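Endonuclease 2 (Arabidopsis thaliana, PDB 4CXP) cleaves RNA and single-stranded DNA, and less readily double-stranded DNA, as a metal-dependent endonuclease of the S1/P1 type that yields 5'-phosphorylated products. Local coordinates at residues A[8-12]-A[175-181]; A[23-28]-A[96-100]; A[126-130]-A[153-158]. All coordinates share one frame. Residue numbers count along the deposited sequence, not the author numbering.

Interaction 1. Residues A[8-12]-A[175-181]; sequences IICKI and EGMVDAL. With NAG (2-acetamido-2-deoxy-beta-D-glucopyranose), chain D.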
ATOM      1  N   ILE A   8       7.339  -0.691  -6.412  1.00  8.83           N
ATOM      2  CA  ILE A   8       7.357   0.723  -6.689  1.00  8.76           C
ATOM      3  C   ILE A   8       7.405   1.533  -5.400  1.00  8.44           C
ATOM      4  O   ILE A   8       8.206   2.459  -5.255  1.00  9.58           O
ATOM      5  CB  ILE A   8       6.146   1.125  -7.572  1.00  9.39           C
ATOM      6  CG1 ILE A   8       6.287   0.544  -8.992  1.00 10.77           C
ATOM      7  CG2 ILE A   8       5.949   2.629  -7.595  1.00 10.37           C
ATOM      8  CD1 ILE A   8       5.013   0.545  -9.800  1.00 12.68           C
ATOM      9  N   ILE A   9       6.515   1.205  -4.465  1.00  8.47           N
ATOM     10  CA  ILE A   9       6.451   1.923  -3.207  1.00  8.53           C
ATOM     11  C   ILE A   9       7.780   1.844  -2.470  1.00  9.14           C
ATOM     12  O   ILE A   9       8.288   2.846  -1.974  1.00 10.07           O
ATOM     13  CB  ILE A   9       5.266   1.392  -2.371  1.00  8.56           C
ATOM     14  CG1 ILE A   9       3.957   1.886  -3.006  1.00  8.72           C
ATOM     15  CG2 ILE A   9       5.368   1.803  -0.910  1.00  8.78           C
ATOM     16  CD1 ILE A   9       2.715   1.270  -2.424  1.00 10.20           C
ATOM     17  N   CYS A  10       8.329   0.643  -2.371  1.00  9.30           N
ATOM     18  CA  CYS A  10       9.564   0.468  -1.634  0.50  9.34           C
ATOM     19  C   CYS A  10      10.774   1.081  -2.342  1.00  9.81           C
ATOM     20  O   CYS A  10      11.688   1.551  -1.673  1.00 11.67           O
ATOM     21  CB  CYS A  10       9.782  -1.004  -1.300  0.50 10.24           C
ATOM     22  SG  CYS A  10       8.734  -1.510   0.083  0.50 12.24           S
ATOM     23  N   LYS A  11      10.794   1.095  -3.675  1.00 10.07           N
ATOM     24  CA  LYS A  11      11.875   1.754  -4.420  0.50 11.06           C
ATOM     25  C   LYS A  11      11.845   3.259  -4.184  1.00 11.50           C
ATOM     26  O   LYS A  11      12.870   3.882  -3.922  1.00 14.33           O
ATOM     27  CB  LYS A  11      11.784   1.438  -5.910  0.50 11.35           C
ATOM     28  CG  LYS A  11      12.258   0.041  -6.266  0.50 11.83           C
ATOM     29  CD  LYS A  11      11.920  -0.312  -7.703  0.50 13.89           C
ATOM     30  CE  LYS A  11      12.515  -1.642  -8.118  0.50 16.47           C
ATOM     31  NZ  LYS A  11      13.945  -1.498  -8.483  0.50 18.24           N
ATOM     32  N   ILE A  12      10.655   3.848  -4.243  1.00 10.47           N
ATOM     33  CA  ILE A  12      10.514   5.273  -3.953  1.00 10.75           C
ATOM     34  C   ILE A  12      10.975   5.531  -2.512  1.00 10.54           C
ATOM     35  O   ILE A  12      11.750   6.450  -2.236  1.00 13.08           O
ATOM     36  CB  ILE A  12       9.067   5.752  -4.175  1.00 11.13           C
ATOM     37  CG1 ILE A  12       8.733   5.720  -5.665  1.00 12.10           C
ATOM     38  CG2 ILE A  12       8.878   7.146  -3.603  1.00 11.89           C
ATOM     39  CD1 ILE A  12       7.280   5.974  -5.965  1.00 13.64           C
ATOM     40  N   GLU A 175      11.579  -0.017 -14.485  1.00 17.05           N
ATOM     41  CA  GLU A 175      11.799   1.244 -13.747  1.00 13.85           C
ATOM     42  C   GLU A 175      11.126   2.489 -14.342  1.00 12.17           C
ATOM     43  O   GLU A 175      11.234   3.579 -13.804  1.00 12.98           O
ATOM     44  CB  GLU A 175      13.308   1.502 -13.752  1.00 16.53           C
ATOM     45  CG  GLU A 175      14.118   0.401 -13.105  1.00 19.66           C
ATOM     46  CD  GLU A 175      13.819   0.249 -11.629  1.00 21.87           C
ATOM     47  OE1 GLU A 175      13.534   1.260 -10.984  1.00 26.36           O
ATOM     48  OE2 GLU A 175      13.919  -0.874 -11.120  1.00 31.94           O
ATOM     49  N   GLY A 176      10.429   2.334 -15.464  1.00 13.88           N
ATOM     50  CA  GLY A 176       9.835   3.487 -16.104  1.00 14.56           C
ATOM     51  C   GLY A 176       8.782   4.186 -15.266  1.00 12.39           C
ATOM     52  O   GLY A 176       8.770   5.399 -15.160  1.00 12.40           O
ATOM     53  N   MET A 177       7.906   3.411 -14.665  1.00 11.80           N
ATOM     54  CA  MET A 177       6.860   3.991 -13.840  0.70 10.88           C
ATOM     55  C   MET A 177       7.464   4.631 -12.577  1.00  9.76           C
ATOM     56  O   MET A 177       7.100   5.739 -12.211  1.00  9.53           O
ATOM     57  CB  MET A 177       5.779   2.961 -13.502  0.70 12.51           C
ATOM     58  CG  MET A 177       4.533   3.594 -12.886  0.70 12.55           C
ATOM     59  SD  MET A 177       3.243   2.451 -12.346  0.70 16.70           S
ATOM     60  CE  MET A 177       2.901   1.718 -13.909  0.70 14.48           C
ATOM     61  N   VAL A 178       8.411   3.954 -11.934  1.00 10.70           N
ATOM     62  CA  VAL A 178       9.106   4.516 -10.771  0.70 11.40           C
ATOM     63  C   VAL A 178       9.736   5.844 -11.084  1.00 11.01           C
ATOM     64  O   VAL A 178       9.620   6.805 -10.332  1.00 10.63           O
ATOM     65  CB  VAL A 178      10.266   3.608 -10.321  0.70 13.52           C
ATOM     66  CG1 VAL A 178      11.176   4.298  -9.293  0.70 12.49           C
ATOM     67  CG2 VAL A 178       9.662   2.372  -9.749  0.70 15.97           C
ATOM     68  N   ASP A 179      10.461   5.884 -12.198  1.00 11.49           N
ATOM     69  CA  ASP A 179      11.173   7.081 -12.563  1.00 12.23           C
ATOM     70  C   ASP A 179      10.218   8.230 -12.829  1.00 10.85           C
ATOM     71  O   ASP A 179      10.458   9.368 -12.441  1.00 12.16           O
ATOM     72  CB  ASP A 179      12.080   6.807 -13.774  1.00 14.05           C
ATOM     73  CG  ASP A 179      13.254   5.865 -13.436  1.00 18.97           C
ATOM     74  OD1 ASP A 179      13.524   5.619 -12.245  1.00 23.43           O
ATOM     75  OD2 ASP A 179      13.881   5.342 -14.379  1.00 22.19           O
ATOM     76  N   ALA A 180       9.088   7.944 -13.468  1.00 10.20           N
ATOM     77  CA  ALA A 180       8.111   8.970 -13.769  1.00  9.58           C
ATOM     78  C   ALA A 180       7.429   9.481 -12.492  1.00  9.21           C
ATOM     79  O   ALA A 180       7.158  10.678 -12.352  1.00 10.05           O
ATOM     80  CB  ALA A 180       7.086   8.446 -14.764  1.00  9.77           C
ATOM     81  N   LEU A 181       7.140   8.579 -11.562  1.00  8.45           N
ATOM     82  CA  LEU A 181       6.589   8.982 -10.270  1.00  8.18           C
ATOM     83  C   LEU A 181       7.572   9.858  -9.500  1.00  8.71           C
ATOM     84  O   LEU A 181       7.179  10.872  -8.927  1.00  9.12           O
ATOM     85  CB  LEU A 181       6.173   7.761  -9.456  1.00  7.87           C
ATOM     86  CG  LEU A 181       4.991   6.980  -9.994  1.00  7.86           C
ATOM     87  CD1 LEU A 181       4.888   5.636  -9.335  1.00  9.22           C
ATOM     88  CD2 LEU A 181       3.702   7.764  -9.834  1.00  8.15           C
TER
HETATM   89  C1  NAG D   1       3.406  12.980 -14.251  1.00 10.96           C
HETATM   90  C2  NAG D   1       2.431  11.883 -14.665  1.00 10.33           C
HETATM   91  C3  NAG D   1       1.961  12.123 -16.092  1.00 10.68           C
HETATM   92  C4  NAG D   1       1.385  13.522 -16.221  1.00 11.14           C
HETATM   93  C5  NAG D   1       2.371  14.554 -15.685  1.00 13.05           C
HETATM   94  C6  NAG D   1       1.814  15.973 -15.671  1.00 15.46           C
HETATM   95  C7  NAG D   1       2.971   9.882 -13.400  1.00  9.15           C
HETATM   96  C8  NAG D   1       3.630   8.540 -13.369  1.00  9.35           C
HETATM   97  N2  NAG D   1       3.025  10.570 -14.530  1.00  9.30           N
HETATM   98  O3  NAG D   1       1.008  11.139 -16.449  1.00 11.62           O
HETATM   99  O4  NAG D   1       1.106  13.760 -17.586  1.00 12.70           O
HETATM  100  O5  NAG D   1       2.723  14.221 -14.352  1.00 12.49           O
HETATM  101  O6  NAG D   1       0.643  16.031 -14.889  1.00 18.59           O
HETATM  102  O7  NAG D   1       2.446  10.335 -12.372  1.00 10.60           O
HETATM  103  O   HOH W   1      14.000   1.905  -8.581  0.50 23.10           O

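Interaction 2. Residues A[23-28]-A[96-100]; sequences KAVKEL and LLSYK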
ATOM      1  N   LYS A  23      20.886   3.676   7.057  1.00 12.00           N
ATOM      2  CA  LYS A  23      21.790   2.818   7.799  1.00 12.84           C
ATOM      3  C   LYS A  23      21.032   1.692   8.506  1.00 12.98           C
ATOM      4  O   LYS A  23      21.415   0.535   8.417  1.00 14.50           O
ATOM      5  CB  LYS A  23      22.602   3.662   8.791  1.00 14.03           C
ATOM      6  CG  LYS A  23      23.595   2.860   9.616  1.00 16.17           C
ATOM      7  CD  LYS A  23      24.543   3.779  10.361  1.00 19.95           C
ATOM      8  CE  LYS A  23      25.609   2.998  11.099  1.00 22.86           C
ATOM      9  NZ  LYS A  23      25.082   2.384  12.348  1.00 27.89           N
ATOM     10  N   ALA A  24      19.949   2.034   9.200  1.00 12.55           N
ATOM     11  CA  ALA A  24      19.162   1.027   9.908  1.00 12.84           C
ATOM     12  C   ALA A  24      18.575   0.002   8.951  1.00 12.87           C
ATOM     13  O   ALA A  24      18.570  -1.201   9.227  1.00 13.48           O
ATOM     14  CB  ALA A  24      18.064   1.684  10.727  1.00 13.71           C
ATOM     15  N   VAL A  25      18.077   0.464   7.812  1.00 12.28           N
ATOM     16  CA  VAL A  25      17.528  -0.453   6.823  1.00 12.39           C
ATOM     17  C   VAL A  25      18.608  -1.407   6.288  1.00 12.80           C
ATOM     18  O   VAL A  25      18.374  -2.612   6.192  1.00 14.04           O
ATOM     19  CB  VAL A  25      16.812   0.324   5.706  1.00 12.30           C
ATOM     20  CG1 VAL A  25      16.519  -0.559   4.500  1.00 12.75           C
ATOM     21  CG2 VAL A  25      15.532   0.927   6.260  1.00 11.91           C
ATOM     22  N   LYS A  26      19.789  -0.880   5.961  1.00 13.70           N
ATOM     23  CA  LYS A  26      20.880  -1.745   5.502  1.00 14.85           C
ATOM     24  C   LYS A  26      21.218  -2.806   6.564  1.00 15.11           C
ATOM     25  O   LYS A  26      21.468  -3.969   6.234  1.00 16.82           O
ATOM     26  CB  LYS A  26      22.110  -0.926   5.108  1.00 16.84           C
ATOM     27  CG  LYS A  26      21.948  -0.071   3.832  1.00 19.37           C
ATOM     28  CD  LYS A  26      21.663  -0.812   2.522  1.00 19.81           C
ATOM     29  CE  LYS A  26      21.551   0.161   1.353  0.70 17.58           C
ATOM     30  NZ  LYS A  26      21.378  -0.477   0.021  0.70 17.72           N
ATOM     31  N   GLU A  27      21.208  -2.409   7.836  1.00 14.64           N
ATOM     32  CA  GLU A  27      21.539  -3.319   8.934  1.00 15.95           C
ATOM     33  C   GLU A  27      20.459  -4.377   9.169  1.00 15.29           C
ATOM     34  O   GLU A  27      20.767  -5.510   9.516  1.00 19.67           O
ATOM     35  CB  GLU A  27      21.782  -2.529  10.215  1.00 17.17           C
ATOM     36  CG  GLU A  27      23.056  -1.687  10.140  1.00 19.56           C
ATOM     37  CD  GLU A  27      23.184  -0.627  11.215  1.00 21.70           C
ATOM     38  OE1 GLU A  27      22.203  -0.343  11.926  1.00 23.14           O
ATOM     39  OE2 GLU A  27      24.281  -0.042  11.343  1.00 24.90           O
ATOM     40  N   LEU A  28      19.195  -4.008   9.005  1.00 14.73           N
ATOM     41  CA  LEU A  28      18.079  -4.908   9.280  1.00 14.27           C
ATOM     42  C   LEU A  28      17.768  -5.873   8.142  1.00 14.15           C
ATOM     43  O   LEU A  28      17.189  -6.934   8.370  1.00 16.04           O
ATOM     44  CB  LEU A  28      16.835  -4.109   9.655  1.00 14.13           C
ATOM     45  CG  LEU A  28      16.860  -3.522  11.062  1.00 14.90           C
ATOM     46  CD1 LEU A  28      15.753  -2.496  11.239  1.00 17.38           C
ATOM     47  CD2 LEU A  28      16.742  -4.630  12.094  1.00 17.30           C
ATOM     48  N   LEU A  96       9.879  -0.809  15.924  1.00 13.49           N
ATOM     49  CA  LEU A  96      11.111  -0.304  15.333  1.00 13.15           C
ATOM     50  C   LEU A  96      11.710   0.874  16.094  1.00 13.98           C
ATOM     51  O   LEU A  96      12.894   1.124  15.983  1.00 14.56           O
ATOM     52  CB  LEU A  96      10.870   0.066  13.874  1.00 12.81           C
ATOM     53  CG  LEU A  96      10.692  -1.134  12.954  1.00 13.51           C
ATOM     54  CD1 LEU A  96      10.111  -0.690  11.632  1.00 15.56           C
ATOM     55  CD2 LEU A  96      11.987  -1.905  12.727  1.00 14.40           C
ATOM     56  N   LEU A  97      10.900   1.587  16.876  1.00 15.09           N
ATOM     57  CA  LEU A  97      11.428   2.652  17.739  1.00 16.81           C
ATOM     58  C   LEU A  97      12.450   2.126  18.728  1.00 18.47           C
ATOM     59  O   LEU A  97      13.260   2.891  19.229  1.00 21.46           O
ATOM     60  CB  LEU A  97      10.302   3.338  18.511  1.00 18.24           C
ATOM     61  CG  LEU A  97       9.393   4.233  17.685  1.00 20.46           C
ATOM     62  CD1 LEU A  97       8.174   4.628  18.510  1.00 24.65           C
ATOM     63  CD2 LEU A  97      10.156   5.459  17.211  1.00 18.96           C
ATOM     64  N   SER A  98      12.399   0.831  19.024  1.00 18.30           N
ATOM     65  CA  SER A  98      13.346   0.226  19.955  1.00 21.11           C
ATOM     66  C   SER A  98      14.671  -0.194  19.305  1.00 20.59           C
ATOM     67  O   SER A  98      15.570  -0.681  19.995  1.00 26.78           O
ATOM     68  CB  SER A  98      12.703  -0.982  20.651  1.00 24.82           C
ATOM     69  OG  SER A  98      12.653  -2.094  19.781  1.00 29.60           O
ATOM     70  N   TYR A  99      14.816   0.005  17.996  1.00 18.74           N
ATOM     71  CA  TYR A  99      16.017  -0.433  17.299  1.00 19.57           C
ATOM     72  C   TYR A  99      17.222   0.307  17.812  1.00 25.34           C
ATOM     73  O   TYR A  99      17.222   1.535  17.840  1.00 29.32           O
ATOM     74  CB  TYR A  99      15.912  -0.209  15.795  1.00 18.65           C
ATOM     75  CG  TYR A  99      17.157  -0.645  15.047  1.00 19.04           C
ATOM     76  CD1 TYR A  99      17.499  -1.989  14.978  1.00 22.04           C
ATOM     77  CD2 TYR A  99      18.005   0.281  14.437  1.00 20.77           C
ATOM     78  CE1 TYR A  99      18.626  -2.411  14.308  1.00 23.99           C
ATOM     79  CE2 TYR A  99      19.158  -0.134  13.771  1.00 20.29           C
ATOM     80  CZ  TYR A  99      19.450  -1.486  13.701  1.00 20.74           C
ATOM     81  OH  TYR A  99      20.570  -1.946  13.046  1.00 26.33           O
ATOM     82  N   LYS A 100      18.239  -0.471  18.182  1.00 32.65           N
ATOM     83  CA  LYS A 100      19.470   0.008  18.825  1.00 40.12           C
ATOM     84  C   LYS A 100      19.251   1.173  19.795  1.00 51.74           C
ATOM     85  O   LYS A 100      19.783   1.180  20.905  1.00 62.15           O
ATOM     86  CB  LYS A 100      20.499   0.370  17.763  1.00 42.28           C
ATOM     87  CG  LYS A 100      21.083  -0.842  17.060  1.00 38.51           C
ATOM     88  CD  LYS A 100      22.231  -0.434  16.158  1.00 43.87           C
ATOM     89  CE  LYS A 100      22.971  -1.630  15.599  1.00 47.96           C
ATOM     90  NZ  LYS A 100      24.069  -1.176  14.705  1.00 52.56           N
TER

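Interaction 3. Residues A[126-130]-A[153-158]; sequences HQPLH and LHHIWD. With ZN (zinc ion), chain F.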
ATOM      1  N   HIS A 126      -2.500   1.956   1.340  1.00  7.17           N
ATOM      2  CA  HIS A 126      -2.715   2.881   0.234  1.00  6.92           C
ATOM      3  C   HIS A 126      -3.479   2.299  -0.944  1.00  6.93           C
ATOM      4  O   HIS A 126      -3.851   3.045  -1.844  1.00  7.48           O
ATOM      5  CB  HIS A 126      -1.378   3.490  -0.230  1.00  7.01           C
ATOM      6  CG  HIS A 126      -0.891   4.566   0.680  1.00  6.92           C
ATOM      7  ND1 HIS A 126      -0.157   4.341   1.816  1.00  7.41           N
ATOM      8  CD2 HIS A 126      -1.118   5.898   0.646  1.00  7.53           C
ATOM      9  CE1 HIS A 126       0.038   5.496   2.441  1.00  7.40           C
ATOM     10  NE2 HIS A 126      -0.531   6.462   1.753  1.00  7.88           N
ATOM     11  N   GLN A 127      -3.714   0.996  -0.963  1.00  7.03           N
ATOM     12  CA  GLN A 127      -4.514   0.399  -2.031  1.00  7.25           C
ATOM     13  C   GLN A 127      -5.978   0.664  -1.652  1.00  7.35           C
ATOM     14  O   GLN A 127      -6.424   0.212  -0.603  1.00  7.81           O
ATOM     15  CB  GLN A 127      -4.194  -1.105  -2.119  1.00  7.75           C
ATOM     16  CG  GLN A 127      -4.372  -1.770  -3.479  1.00  7.67           C
ATOM     17  CD  GLN A 127      -5.815  -2.014  -3.882  1.00  7.82           C
ATOM     18  OE1 GLN A 127      -6.613  -1.077  -3.958  1.00  8.34           O
ATOM     19  NE2 GLN A 127      -6.154  -3.260  -4.171  1.00  8.01           N
ATOM     20  N   PRO A 128      -6.735   1.451  -2.450  1.00  7.56           N
ATOM     21  CA  PRO A 128      -8.098   1.788  -2.025  1.00  8.41           C
ATOM     22  C   PRO A 128      -8.943   0.598  -1.598  1.00  8.11           C
ATOM     23  O   PRO A 128      -9.694   0.683  -0.615  1.00  9.21           O
ATOM     24  CB  PRO A 128      -8.664   2.507  -3.248  1.00  8.85           C
ATOM     25  CG  PRO A 128      -7.444   3.153  -3.860  1.00  8.65           C
ATOM     26  CD  PRO A 128      -6.369   2.112  -3.705  1.00  7.66           C
ATOM     27  N   LEU A 129      -8.865  -0.504  -2.337  1.00  7.90           N
ATOM     28  CA  LEU A 129      -9.686  -1.667  -2.013  1.00  8.45           C
ATOM     29  C   LEU A 129      -9.150  -2.527  -0.881  1.00  8.94           C
ATOM     30  O   LEU A 129      -9.766  -3.508  -0.540  1.00 12.56           O
ATOM     31  CB  LEU A 129     -10.020  -2.480  -3.253  1.00  8.74           C
ATOM     32  CG  LEU A 129     -10.958  -1.780  -4.236  1.00  8.42           C
ATOM     33  CD1 LEU A 129     -11.182  -2.639  -5.458  1.00  9.30           C
ATOM     34  CD2 LEU A 129     -12.288  -1.437  -3.613  1.00  9.81           C
ATOM     35  N   HIS A 130      -8.047  -2.113  -0.256  1.00  8.04           N
ATOM     36  CA  HIS A 130      -7.645  -2.648   1.045  1.00  8.39           C
ATOM     37  C   HIS A 130      -8.302  -1.916   2.215  1.00  8.91           C
ATOM     38  O   HIS A 130      -8.088  -2.316   3.343  1.00 10.25           O
ATOM     39  CB  HIS A 130      -6.123  -2.665   1.198  1.00  8.34           C
ATOM     40  CG  HIS A 130      -5.490  -3.843   0.537  1.00  8.21           C
ATOM     41  ND1 HIS A 130      -4.746  -4.766   1.220  1.00  8.58           N
ATOM     42  CD2 HIS A 130      -5.548  -4.293  -0.740  1.00  8.26           C
ATOM     43  CE1 HIS A 130      -4.378  -5.729   0.400  1.00  8.61           C
ATOM     44  NE2 HIS A 130      -4.850  -5.469  -0.804  1.00  8.77           N
ATOM     45  N   LEU A 153     -12.533  -7.196  -9.116  1.00  9.33           N
ATOM     46  CA  LEU A 153     -12.200  -5.789  -9.017  1.00  9.24           C
ATOM     47  C   LEU A 153     -10.997  -5.564  -8.087  1.00  8.57           C
ATOM     48  O   LEU A 153     -10.168  -4.690  -8.328  1.00  8.66           O
ATOM     49  CB  LEU A 153     -13.410  -4.987  -8.555  1.00  9.29           C
ATOM     50  CG  LEU A 153     -13.227  -3.475  -8.589  1.00  9.85           C
ATOM     51  CD1 LEU A 153     -12.988  -2.962 -10.004  1.00 10.74           C
ATOM     52  CD2 LEU A 153     -14.424  -2.795  -7.945  1.00 10.26           C
ATOM     53  N   HIS A 154     -10.918  -6.330  -7.002  1.00  9.12           N
ATOM     54  CA  HIS A 154      -9.789  -6.205  -6.115  1.00  8.78           C
ATOM     55  C   HIS A 154      -8.461  -6.449  -6.846  1.00  8.40           C
ATOM     56  O   HIS A 154      -7.508  -5.680  -6.706  1.00  8.87           O
ATOM     57  CB  HIS A 154      -9.933  -7.140  -4.907  1.00  9.43           C
ATOM     58  CG  HIS A 154      -8.873  -6.917  -3.893  1.00  9.08           C
ATOM     59  ND1 HIS A 154      -9.073  -6.170  -2.760  1.00  9.17           N
ATOM     60  CD2 HIS A 154      -7.569  -7.269  -3.874  1.00  9.10           C
ATOM     61  CE1 HIS A 154      -7.941  -6.093  -2.083  1.00  9.29           C
ATOM     62  NE2 HIS A 154      -7.003  -6.740  -2.751  1.00  9.37           N
ATOM     63  N   HIS A 155      -8.429  -7.523  -7.624  1.00  8.95           N
ATOM     64  CA  HIS A 155      -7.245  -7.881  -8.368  1.00  9.40           C
ATOM     65  C   HIS A 155      -6.883  -6.821  -9.408  1.00  8.44           C
ATOM     66  O   HIS A 155      -5.705  -6.579  -9.678  1.00  8.88           O
ATOM     67  CB  HIS A 155      -7.446  -9.257  -9.025  1.00 11.12           C
ATOM     68  CG  HIS A 155      -6.185  -9.843  -9.585  1.00 12.85           C
ATOM     69  ND1 HIS A 155      -5.753  -9.650 -10.880  1.00 14.78           N
ATOM     70  CD2 HIS A 155      -5.249 -10.619  -8.998  1.00 18.88           C
ATOM     71  CE1 HIS A 155      -4.623 -10.309 -11.075  1.00 16.12           C
ATOM     72  NE2 HIS A 155      -4.295 -10.903  -9.948  1.00 20.50           N
ATOM     73  N   ILE A 156      -7.887  -6.204 -10.000  1.00  8.30           N
ATOM     74  CA  ILE A 156      -7.636  -5.126 -10.955  1.00  8.35           C
ATOM     75  C   ILE A 156      -6.837  -4.016 -10.280  1.00  7.73           C
ATOM     76  O   ILE A 156      -5.910  -3.469 -10.883  1.00  8.21           O
ATOM     77  CB  ILE A 156      -8.968  -4.656 -11.578  1.00  9.06           C
ATOM     78  CG1 ILE A 156      -9.439  -5.720 -12.591  1.00  9.56           C
ATOM     79  CG2 ILE A 156      -8.832  -3.291 -12.223  1.00  9.34           C
ATOM     80  CD1 ILE A 156     -10.867  -5.555 -13.038  1.00 10.73           C
ATOM     81  N   TRP A 157      -7.206  -3.654  -9.048  1.00  7.67           N
ATOM     82  CA  TRP A 157      -6.492  -2.640  -8.301  1.00  7.55           C
ATOM     83  C   TRP A 157      -5.160  -3.121  -7.754  1.00  7.55           C
ATOM     84  O   TRP A 157      -4.186  -2.358  -7.739  1.00  8.42           O
ATOM     85  CB  TRP A 157      -7.425  -2.060  -7.232  1.00  7.77           C
ATOM     86  CG  TRP A 157      -8.383  -1.093  -7.842  1.00  8.04           C
ATOM     87  CD1 TRP A 157      -9.521  -1.374  -8.561  1.00  8.51           C
ATOM     88  CD2 TRP A 157      -8.197   0.327  -7.932  1.00  8.16           C
ATOM     89  NE1 TRP A 157     -10.058  -0.208  -9.046  1.00  9.01           N
ATOM     90  CE2 TRP A 157      -9.270   0.845  -8.666  1.00  8.60           C
ATOM     91  CE3 TRP A 157      -7.234   1.209  -7.436  1.00  8.99           C
ATOM     92  CZ2 TRP A 157      -9.401   2.204  -8.929  1.00  9.87           C
ATOM     93  CZ3 TRP A 157      -7.378   2.552  -7.680  1.00 10.20           C
ATOM     94  CH2 TRP A 157      -8.451   3.038  -8.423  1.00 10.46           C
ATOM     95  N   ASP A 158      -5.063  -4.374  -7.323  1.00  7.33           N
ATOM     96  CA  ASP A 158      -3.773  -4.867  -6.849  1.00  7.74           C
ATOM     97  C   ASP A 158      -2.748  -4.935  -7.986  1.00  7.50           C
ATOM     98  O   ASP A 158      -1.570  -4.641  -7.751  1.00  8.42           O
ATOM     99  CB  ASP A 158      -3.879  -6.295  -6.279  1.00  7.84           C
ATOM    100  CG  ASP A 158      -4.259  -6.372  -4.812  1.00  7.91           C
ATOM    101  OD1 ASP A 158      -4.226  -5.363  -4.073  1.00  8.16           O
ATOM    102  OD2 ASP A 158      -4.555  -7.517  -4.372  1.00  9.25           O
TER
HETATM  103 ZN    ZN F 932      -4.900  -6.977  -2.303  1.00  9.68          ZN
HETATM  104  O   HOH W   2      -5.374  -8.833  -1.471  1.00 14.05           O

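Interaction 1. Residues A[8-12]-A[175-181]
Two helical segments cross here at -49°, with their N-to-C directions 49° apart and their axes 10.0 Å from each other at closest approach. Residues 8-12 belong to helix 3-15; Glu175 lies just ahead of helix 176-187, whose first turns run through Leu181. The backbones come nearest at Ile8 and Val178, 5.8 Å between their CA atoms. Glu175 O accepts the hydrogen bond of Asp179 N at 2.9 Å, so the i to i+4 pattern already starts at this residue.

Ile8 is the hub of the apolar interface. Its CD1 lies 3.6 Å from Met177 SD, its CG1 3.9 Å from Val178 CG2, and its CG2 3.6 Å from Leu181 CD1, so one side chain meets three residues of the facing helix. One turn on, Ile12 CD1 reaches Leu181 CB at 4.1 Å. Met177 and Leu181 touch Tyr244 of helix 233-262, as Ile9 touches Leu247 there.

The polar part lies at the start of helix 176-187. Lys11, largely extended, brings its CD to 4.1 Å from Val178 CG2 and ends in a salt bridge, Lys11 NZ to Glu175 OE2 at 2.7 Å. Water 1 donates to Glu175 OE1 at 2.5 Å and accepts only a weak bond from Lys11 NZ at 3.4 Å. NAG C8 of a glycan lies 3.6 Å from Leu181 CD2 and 3.7 Å from Ala180 CB.

The chemistry thus divides into a buried apolar seam joining helices 3-15 and 176-187 and a single directional ion pair at its partly exposed border.

Interaction 2. Residues A[23-28]-A[96-100]
Charge and hydrogen bonding meet on one carboxylate. Tyr99 OH donates to Glu27 OE1 at 2.5 Å, with Glu27 OE1 at the ring edge, near its plane, and Lys100 NZ approaches the same Glu27 OE1 at 3.4 Å in a salt bridge whose hydrogen bond is weak. The other oxygen, Glu27 OE2, pairs with Lys23 NZ at 2.7 Å one helical turn back. Placing Glu27 among both lysines offsets the proximity of Lys23 NZ to Lys100 NZ, 4.4 Å.

Apolar contacts lie beside this network. Leu28 CD1 stands over a Tyr99 face in a CH-pi contact, 4.3 Å from the centroid and 17° off the normal, and is 4.1 Å from Leu96 CD2; Ala24 CB is 3.7 Å from Tyr99 CE2. Phe262 of helix 233-262 touches Ala24, Leu28 and Leu96.

Within residues 96-100, Leu96 to Tyr99 form a type I beta turn, with Tyr99 N bonded to Leu96 O at 3.0 Å. The arrangement is a turn at the end of helix 85-96 docking its tyrosine against helix 19-28 in this mainly helical nuclease fold.

Interaction 3. Residues A[126-130]-A[153-158]
Side-chain conformation brings three ligands to one zinc ion. His130 (chi1 -81°) and His154 (chi1 -173°) have CA-to-CB bonds directed sideways, yet their rings converge: His130 NE2 binds zinc at 2.1 Å and His154 NE2 at 2.2 Å. Asp158, one turn after His154, chelates with OD1 at 2.5 Å and OD2 at 2.2 Å. Water 2, 2.1 Å from zinc, and one further atom from elsewhere complete the site. Outside partners orient both rings: His130 ND1 is hydrogen-bonded to His58 O and His154 ND1 to Gly138 O.

Gln127 folds back (chi1 t, chi2 m), so its amide works in two directions: NE2 donates to Asp158 OD1 at 2.9 Å with a nearly linear 176° angle, while OE1 accepts from Leu129 N at 2.8 Å. Elsewhere, Leu129 (m,t) places CD1 3.7 Å from Trp157 CD1 and 3.8 Å from Leu153 CG, and Pro128 CG lies 3.9 Å from Trp157 CZ3. Trp157 NE1 is hydrogen-bonded to Tyr235 OH.

Asp158 OD1 is therefore shared by zinc, Gln127 and the Trp1 amino group, coupling the chain's N-terminus to one of the nuclease's three divalent metals in the substrate-binding region; Asp124, a ligand of the other two, lies near His130.

Interaction 1 joins the outermost segments in sequence, and both other contacts fall between its ends: interaction 2 closes before interaction 3 opens. Helix 3-15 of interaction 1 is followed by helix 19-28 of interaction 2, while helix 153-169 of interaction 3 precedes helix 176-187 of interaction 1. The centres of interactions 1 and 3 are about 18 Å apart, with nearest atoms about 5 Å; those of 1 and 2 are about 24 Å apart. Interactions 2 and 3, at about 30 Å, lie on opposite sides of the chain's centre. Helix 233-262 touches residues of all three, so one C-terminal helix spans the peripheral turn, the helix pair and residues that flank the zinc site.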